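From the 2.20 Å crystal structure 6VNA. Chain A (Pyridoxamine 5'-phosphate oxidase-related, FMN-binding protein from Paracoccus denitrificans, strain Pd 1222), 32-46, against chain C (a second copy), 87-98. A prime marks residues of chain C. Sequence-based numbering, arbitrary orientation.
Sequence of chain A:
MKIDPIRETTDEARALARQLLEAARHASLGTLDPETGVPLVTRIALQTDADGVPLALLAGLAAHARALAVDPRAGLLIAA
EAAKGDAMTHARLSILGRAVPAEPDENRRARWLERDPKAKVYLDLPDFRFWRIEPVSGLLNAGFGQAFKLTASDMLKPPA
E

Chain A (32-46) LDPETGVPLVTRIAL
Chain C (87-98) AMTHARLSILGR

Two β-strands from different subunits can pack against each other without sharing a backbone hydrogen-bond ladder, leaving side chains and water to make the joint. The dimeric FMN-binding protein from Paracoccus denitrificans offers a worked example. Strand 39-46 of chain A runs almost exactly antiparallel to strand 92-98 of chain C, at 173° between N-to-C directions. The axes approach to 6.4 Å, and together the stretches bury 618 Å².

Before the strand, chain A makes a tight turn. Gly37 N donates to Asp33 O at 2.7 Å, and Asp33 N (residue phi/psi -60/114) donates to Val38 O at 3.0 Å. With chi1 at t, the Asp33 carboxylate reaches forward across the turn: Asp33 OD2 accepts from Thr36 N at 3.0 Å and from Thr36 OG1 at 2.5 Å, Thr36 being in rotamer p. Pro34 and Glu35 (-50/-57 and -47/-58) form the exposed bend, and Gly37 closes it at 66/8, a positive phi that favours glycine. Although polar, the carboxylate also borders an apolar neighbour, Asp33 CG lying 3.7 Å from Leu96′ CD1.

Leu96′ (-91/127; m, t) is the apolar centre at this end. Its CA-to-CB bond points sideways, but the end of the side chain comes nearer to chain A. Val38 (-74/141, t) points toward chain C; Val38 CA is 6.2 Å from Leu96′ CA, and Val38 CG1 lies 3.9 Å from Leu96′ CB and 3.8 Å from Gly97′ O. From Pro39 (-65/124) onward the backbone is extended. Pro39 O is 3.2 Å from Leu96′ CD2, and Leu40 (-90/119; t, p) brings CD1 to 4.0 Å from Leu96′ CD2 and to 3.9 Å from Ser94′ CB. Apolar side chains suit this largely buried patch, filling it without requiring polar partners.

At Val41 (-108/114, t) the contact turns polar. Val41 CA is 6.0 Å from Ser94′ CA, and the short Ser94′ side chain (-97/134, m) points toward chain A and donates from Ser94′ OG to Val41 O at 2.6 Å. Thr42 (-129/154, p) adds a lighter contact, Thr42 CG2 lying 3.9 Å from Ser94′ OG.

Arg43 (-91/132; t, t, m, chi4 170°) contributes the largest buried area, 130 Å². Its long arm carries Arg43 NH1 to Ala87′ O, a 2.9 Å hydrogen bond near the guanidinium plane; His90′ ND1 lies 3.1 Å from Arg43 NH1. Two waters tie the backbone across: one accepts from Arg43 N (3.1 Å) and Arg92′ NE (2.8 Å), the other donates to Arg43 O (2.8 Å) and accepts from Arg92′ NH2 (2.9 Å). Arg92′ (-153/165; p, t, t, chi4 -88°) is steadied within its own chain by a 2.8 Å bond from Arg92′ NH1 to Met88′ O.

Met88′ (-91/-14; m, m, m), its CA 7.2 Å from Arg43 CA, starts sideways, but its end comes nearer to chain A, placing Met88′ CE 3.5 Å from Arg43 O and Met88′ SD 3.9 Å from Ala45 N. Ile44 (-133/154; p, t) points away, and beyond small Ala45 (-71/126), Leu46 makes no contact.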

# COMPACT_ATOMS: atom_id res chain seq x y z
N LEU A 32 -9.53 -4.90 -2.48
CA LEU A 32 -10.54 -5.55 -1.61
C LEU A 32 -10.47 -7.06 -1.84
O LEU A 32 -10.64 -7.48 -2.98
CB LEU A 32 -11.92 -4.95 -1.91
CG LEU A 32 -12.06 -3.47 -1.57
CD1 LEU A 32 -13.40 -2.94 -2.00
CD2 LEU A 32 -11.87 -3.21 -0.09
N ASP A 33 -10.17 -7.82 -0.78
CA ASP A 33 -10.24 -9.31 -0.79
C ASP A 33 -11.68 -9.73 -1.11
O ASP A 33 -12.60 -9.44 -0.34
CB ASP A 33 -9.77 -9.88 0.54
CG ASP A 33 -10.03 -11.36 0.65
OD1 ASP A 33 -9.62 -12.07 -0.28
OD2 ASP A 33 -10.67 -11.79 1.66
N PRO A 34 -11.95 -10.38 -2.26
CA PRO A 34 -13.32 -10.74 -2.65
C PRO A 34 -14.08 -11.46 -1.52
O PRO A 34 -15.08 -10.95 -1.04
CB PRO A 34 -13.14 -11.63 -3.88
CG PRO A 34 -11.83 -11.16 -4.47
CD PRO A 34 -10.96 -10.77 -3.28
N GLU A 35 -13.53 -12.57 -1.04
CA GLU A 35 -14.10 -13.38 0.07
C GLU A 35 -14.52 -12.49 1.25
O GLU A 35 -15.71 -12.55 1.57
CB GLU A 35 -13.13 -14.48 0.51
CG GLU A 35 -13.79 -15.58 1.31
CD GLU A 35 -13.15 -16.94 1.11
OE1 GLU A 35 -11.90 -17.01 1.06
OE2 GLU A 35 -13.90 -17.93 0.98
N THR A 36 -13.62 -11.70 1.86
CA THR A 36 -13.82 -11.10 3.22
C THR A 36 -13.96 -9.57 3.21
O THR A 36 -14.23 -9.03 4.30
CB THR A 36 -12.69 -11.48 4.18
OG1 THR A 36 -11.50 -10.78 3.83
CG2 THR A 36 -12.43 -12.97 4.19
N GLY A 37 -13.71 -8.90 2.08
CA GLY A 37 -13.76 -7.43 1.94
C GLY A 37 -12.70 -6.68 2.74
O GLY A 37 -12.80 -5.42 2.79
N VAL A 38 -11.74 -7.38 3.35
CA VAL A 38 -10.54 -6.83 4.06
C VAL A 38 -9.56 -6.32 3.01
O VAL A 38 -9.38 -6.97 1.99
CB VAL A 38 -9.85 -7.88 4.95
CG1 VAL A 38 -8.59 -7.34 5.61
CG2 VAL A 38 -10.78 -8.44 6.01
N PRO A 39 -8.88 -5.16 3.23
CA PRO A 39 -7.89 -4.66 2.26
C PRO A 39 -6.70 -5.62 2.15
O PRO A 39 -6.14 -5.97 3.17
CB PRO A 39 -7.45 -3.30 2.84
CG PRO A 39 -8.57 -2.93 3.81
CD PRO A 39 -9.06 -4.25 4.37
N LEU A 40 -6.40 -6.08 0.93
CA LEU A 40 -5.13 -6.79 0.61
C LEU A 40 -4.07 -5.76 0.16
O LEU A 40 -4.32 -5.04 -0.84
CB LEU A 40 -5.41 -7.78 -0.52
CG LEU A 40 -4.18 -8.54 -1.01
CD1 LEU A 40 -3.59 -9.38 0.13
CD2 LEU A 40 -4.53 -9.42 -2.20
N VAL A 41 -2.95 -5.67 0.88
CA VAL A 41 -1.86 -4.68 0.59
C VAL A 41 -0.67 -5.45 0.02
O VAL A 41 -0.13 -6.32 0.75
CB VAL A 41 -1.48 -3.87 1.83
CG1 VAL A 41 -0.66 -2.66 1.46
CG2 VAL A 41 -2.72 -3.45 2.62
N THR A 42 -0.35 -5.19 -1.26
CA THR A 42 0.73 -5.86 -2.02
C THR A 42 1.64 -4.81 -2.66
O THR A 42 1.20 -3.69 -2.95
CB THR A 42 0.18 -6.80 -3.10
OG1 THR A 42 -0.58 -6.03 -4.03
CG2 THR A 42 -0.70 -7.91 -2.56
N ARG A 43 2.89 -5.17 -2.91
CA ARG A 43 3.90 -4.29 -3.54
C ARG A 43 3.83 -4.50 -5.05
O ARG A 43 3.88 -5.66 -5.46
CB ARG A 43 5.31 -4.59 -3.04
CG ARG A 43 6.35 -3.67 -3.66
CD ARG A 43 7.70 -3.89 -3.04
NE ARG A 43 7.86 -3.17 -1.80
CZ ARG A 43 8.88 -3.33 -0.96
NH1 ARG A 43 9.83 -4.21 -1.23
NH2 ARG A 43 8.94 -2.61 0.15
N ILE A 44 3.78 -3.42 -5.81
CA ILE A 44 3.65 -3.45 -7.30
C ILE A 44 4.64 -2.50 -7.98
O ILE A 44 5.02 -1.48 -7.40
CB ILE A 44 2.22 -3.08 -7.72
CG1 ILE A 44 1.84 -1.67 -7.26
CG2 ILE A 44 1.23 -4.13 -7.22
CD1 ILE A 44 0.83 -0.99 -8.16
N ALA A 45 4.99 -2.82 -9.22
CA ALA A 45 5.64 -1.88 -10.16
C ALA A 45 4.58 -0.85 -10.54
O ALA A 45 3.45 -1.25 -10.86
CB ALA A 45 6.20 -2.60 -11.36
N LEU A 46 4.89 0.42 -10.36
CA LEU A 46 3.97 1.53 -10.65
C LEU A 46 4.76 2.73 -11.17
O LEU A 46 5.71 3.17 -10.50
CB LEU A 46 3.22 1.95 -9.39
CG LEU A 46 2.25 3.11 -9.64
CD1 LEU A 46 0.87 2.58 -10.03
CD2 LEU A 46 2.17 4.02 -8.44
N ALA C 87 12.80 -3.47 -5.92
CA ALA C 87 11.89 -3.60 -4.75
C ALA C 87 11.08 -4.89 -4.83
O ALA C 87 10.48 -5.27 -3.81
CB ALA C 87 10.99 -2.39 -4.66
N MET C 88 11.07 -5.56 -5.99
CA MET C 88 10.15 -6.69 -6.30
C MET C 88 10.78 -8.04 -5.91
O MET C 88 10.04 -9.04 -5.89
CB MET C 88 9.81 -6.73 -7.80
CG MET C 88 9.19 -5.44 -8.34
SD MET C 88 7.76 -4.85 -7.39
CE MET C 88 6.74 -6.32 -7.41
N THR C 89 12.10 -8.08 -5.65
CA THR C 89 12.83 -9.32 -5.27
C THR C 89 12.87 -9.47 -3.74
O THR C 89 13.23 -10.55 -3.28
CB THR C 89 14.24 -9.33 -5.89
OG1 THR C 89 14.92 -8.19 -5.36
CG2 THR C 89 14.21 -9.27 -7.40
N HIS C 90 12.52 -8.41 -3.01
CA HIS C 90 12.36 -8.37 -1.53
C HIS C 90 11.29 -9.38 -1.10
O HIS C 90 10.20 -9.34 -1.65
CB HIS C 90 11.97 -6.95 -1.06
CG HIS C 90 12.99 -5.88 -1.28
ND1 HIS C 90 12.84 -4.60 -0.74
CD2 HIS C 90 14.16 -5.86 -1.96
CE1 HIS C 90 13.87 -3.85 -1.09
NE2 HIS C 90 14.69 -4.61 -1.84
N ALA C 91 11.59 -10.24 -0.12
CA ALA C 91 10.59 -11.08 0.58
C ALA C 91 9.59 -10.16 1.28
O ALA C 91 10.00 -9.14 1.87
CB ALA C 91 11.27 -11.99 1.57
N ARG C 92 8.31 -10.50 1.21
CA ARG C 92 7.26 -9.66 1.84
C ARG C 92 6.05 -10.50 2.21
O ARG C 92 5.88 -11.60 1.70
CB ARG C 92 6.83 -8.54 0.89
CG ARG C 92 6.75 -8.96 -0.56
CD ARG C 92 6.81 -7.73 -1.43
NE ARG C 92 6.41 -8.16 -2.75
CZ ARG C 92 7.22 -8.65 -3.69
NH1 ARG C 92 8.52 -8.74 -3.50
NH2 ARG C 92 6.71 -9.00 -4.86
N LEU C 93 5.22 -9.90 3.05
CA LEU C 93 4.14 -10.61 3.74
C LEU C 93 2.95 -9.67 3.78
O LEU C 93 3.08 -8.57 4.31
CB LEU C 93 4.69 -10.96 5.12
CG LEU C 93 3.69 -11.57 6.10
CD1 LEU C 93 3.11 -12.86 5.55
CD2 LEU C 93 4.39 -11.82 7.42
N SER C 94 1.84 -10.10 3.19
CA SER C 94 0.51 -9.46 3.27
C SER C 94 -0.30 -10.18 4.36
O SER C 94 -0.32 -11.39 4.38
CB SER C 94 -0.17 -9.53 1.94
OG SER C 94 0.59 -8.85 0.96
N ILE C 95 -0.96 -9.43 5.24
CA ILE C 95 -1.80 -9.97 6.34
C ILE C 95 -3.19 -9.36 6.20
O ILE C 95 -3.28 -8.13 6.19
CB ILE C 95 -1.17 -9.65 7.70
CG1 ILE C 95 0.20 -10.33 7.85
CG2 ILE C 95 -2.10 -10.01 8.86
CD1 ILE C 95 1.05 -9.72 8.91
N LEU C 96 -4.21 -10.21 6.07
CA LEU C 96 -5.63 -9.86 6.30
C LEU C 96 -5.96 -10.14 7.78
O LEU C 96 -5.67 -11.24 8.26
CB LEU C 96 -6.50 -10.67 5.34
CG LEU C 96 -6.11 -10.61 3.86
CD1 LEU C 96 -7.17 -11.30 2.98
CD2 LEU C 96 -5.88 -9.18 3.39
N GLY C 97 -6.51 -9.15 8.48
CA GLY C 97 -6.83 -9.26 9.92
C GLY C 97 -7.85 -8.22 10.32
O GLY C 97 -8.30 -7.47 9.44
N ARG C 98 -8.21 -8.18 11.60
CA ARG C 98 -9.15 -7.18 12.15
C ARG C 98 -8.42 -6.45 13.29
O ARG C 98 -7.67 -7.11 14.05
CB ARG C 98 -10.49 -7.82 12.54
CG ARG C 98 -10.55 -8.45 13.93
CD ARG C 98 -11.91 -9.05 14.26
NE ARG C 98 -12.99 -8.06 14.38
CZ ARG C 98 -13.33 -7.42 15.50
NH1 ARG C 98 -12.69 -7.64 16.64
NH2 ARG C 98 -14.33 -6.54 15.49
O HOH W 1 3.61 -8.15 -2.35
O HOH W 2 3.84 -8.38 -4.91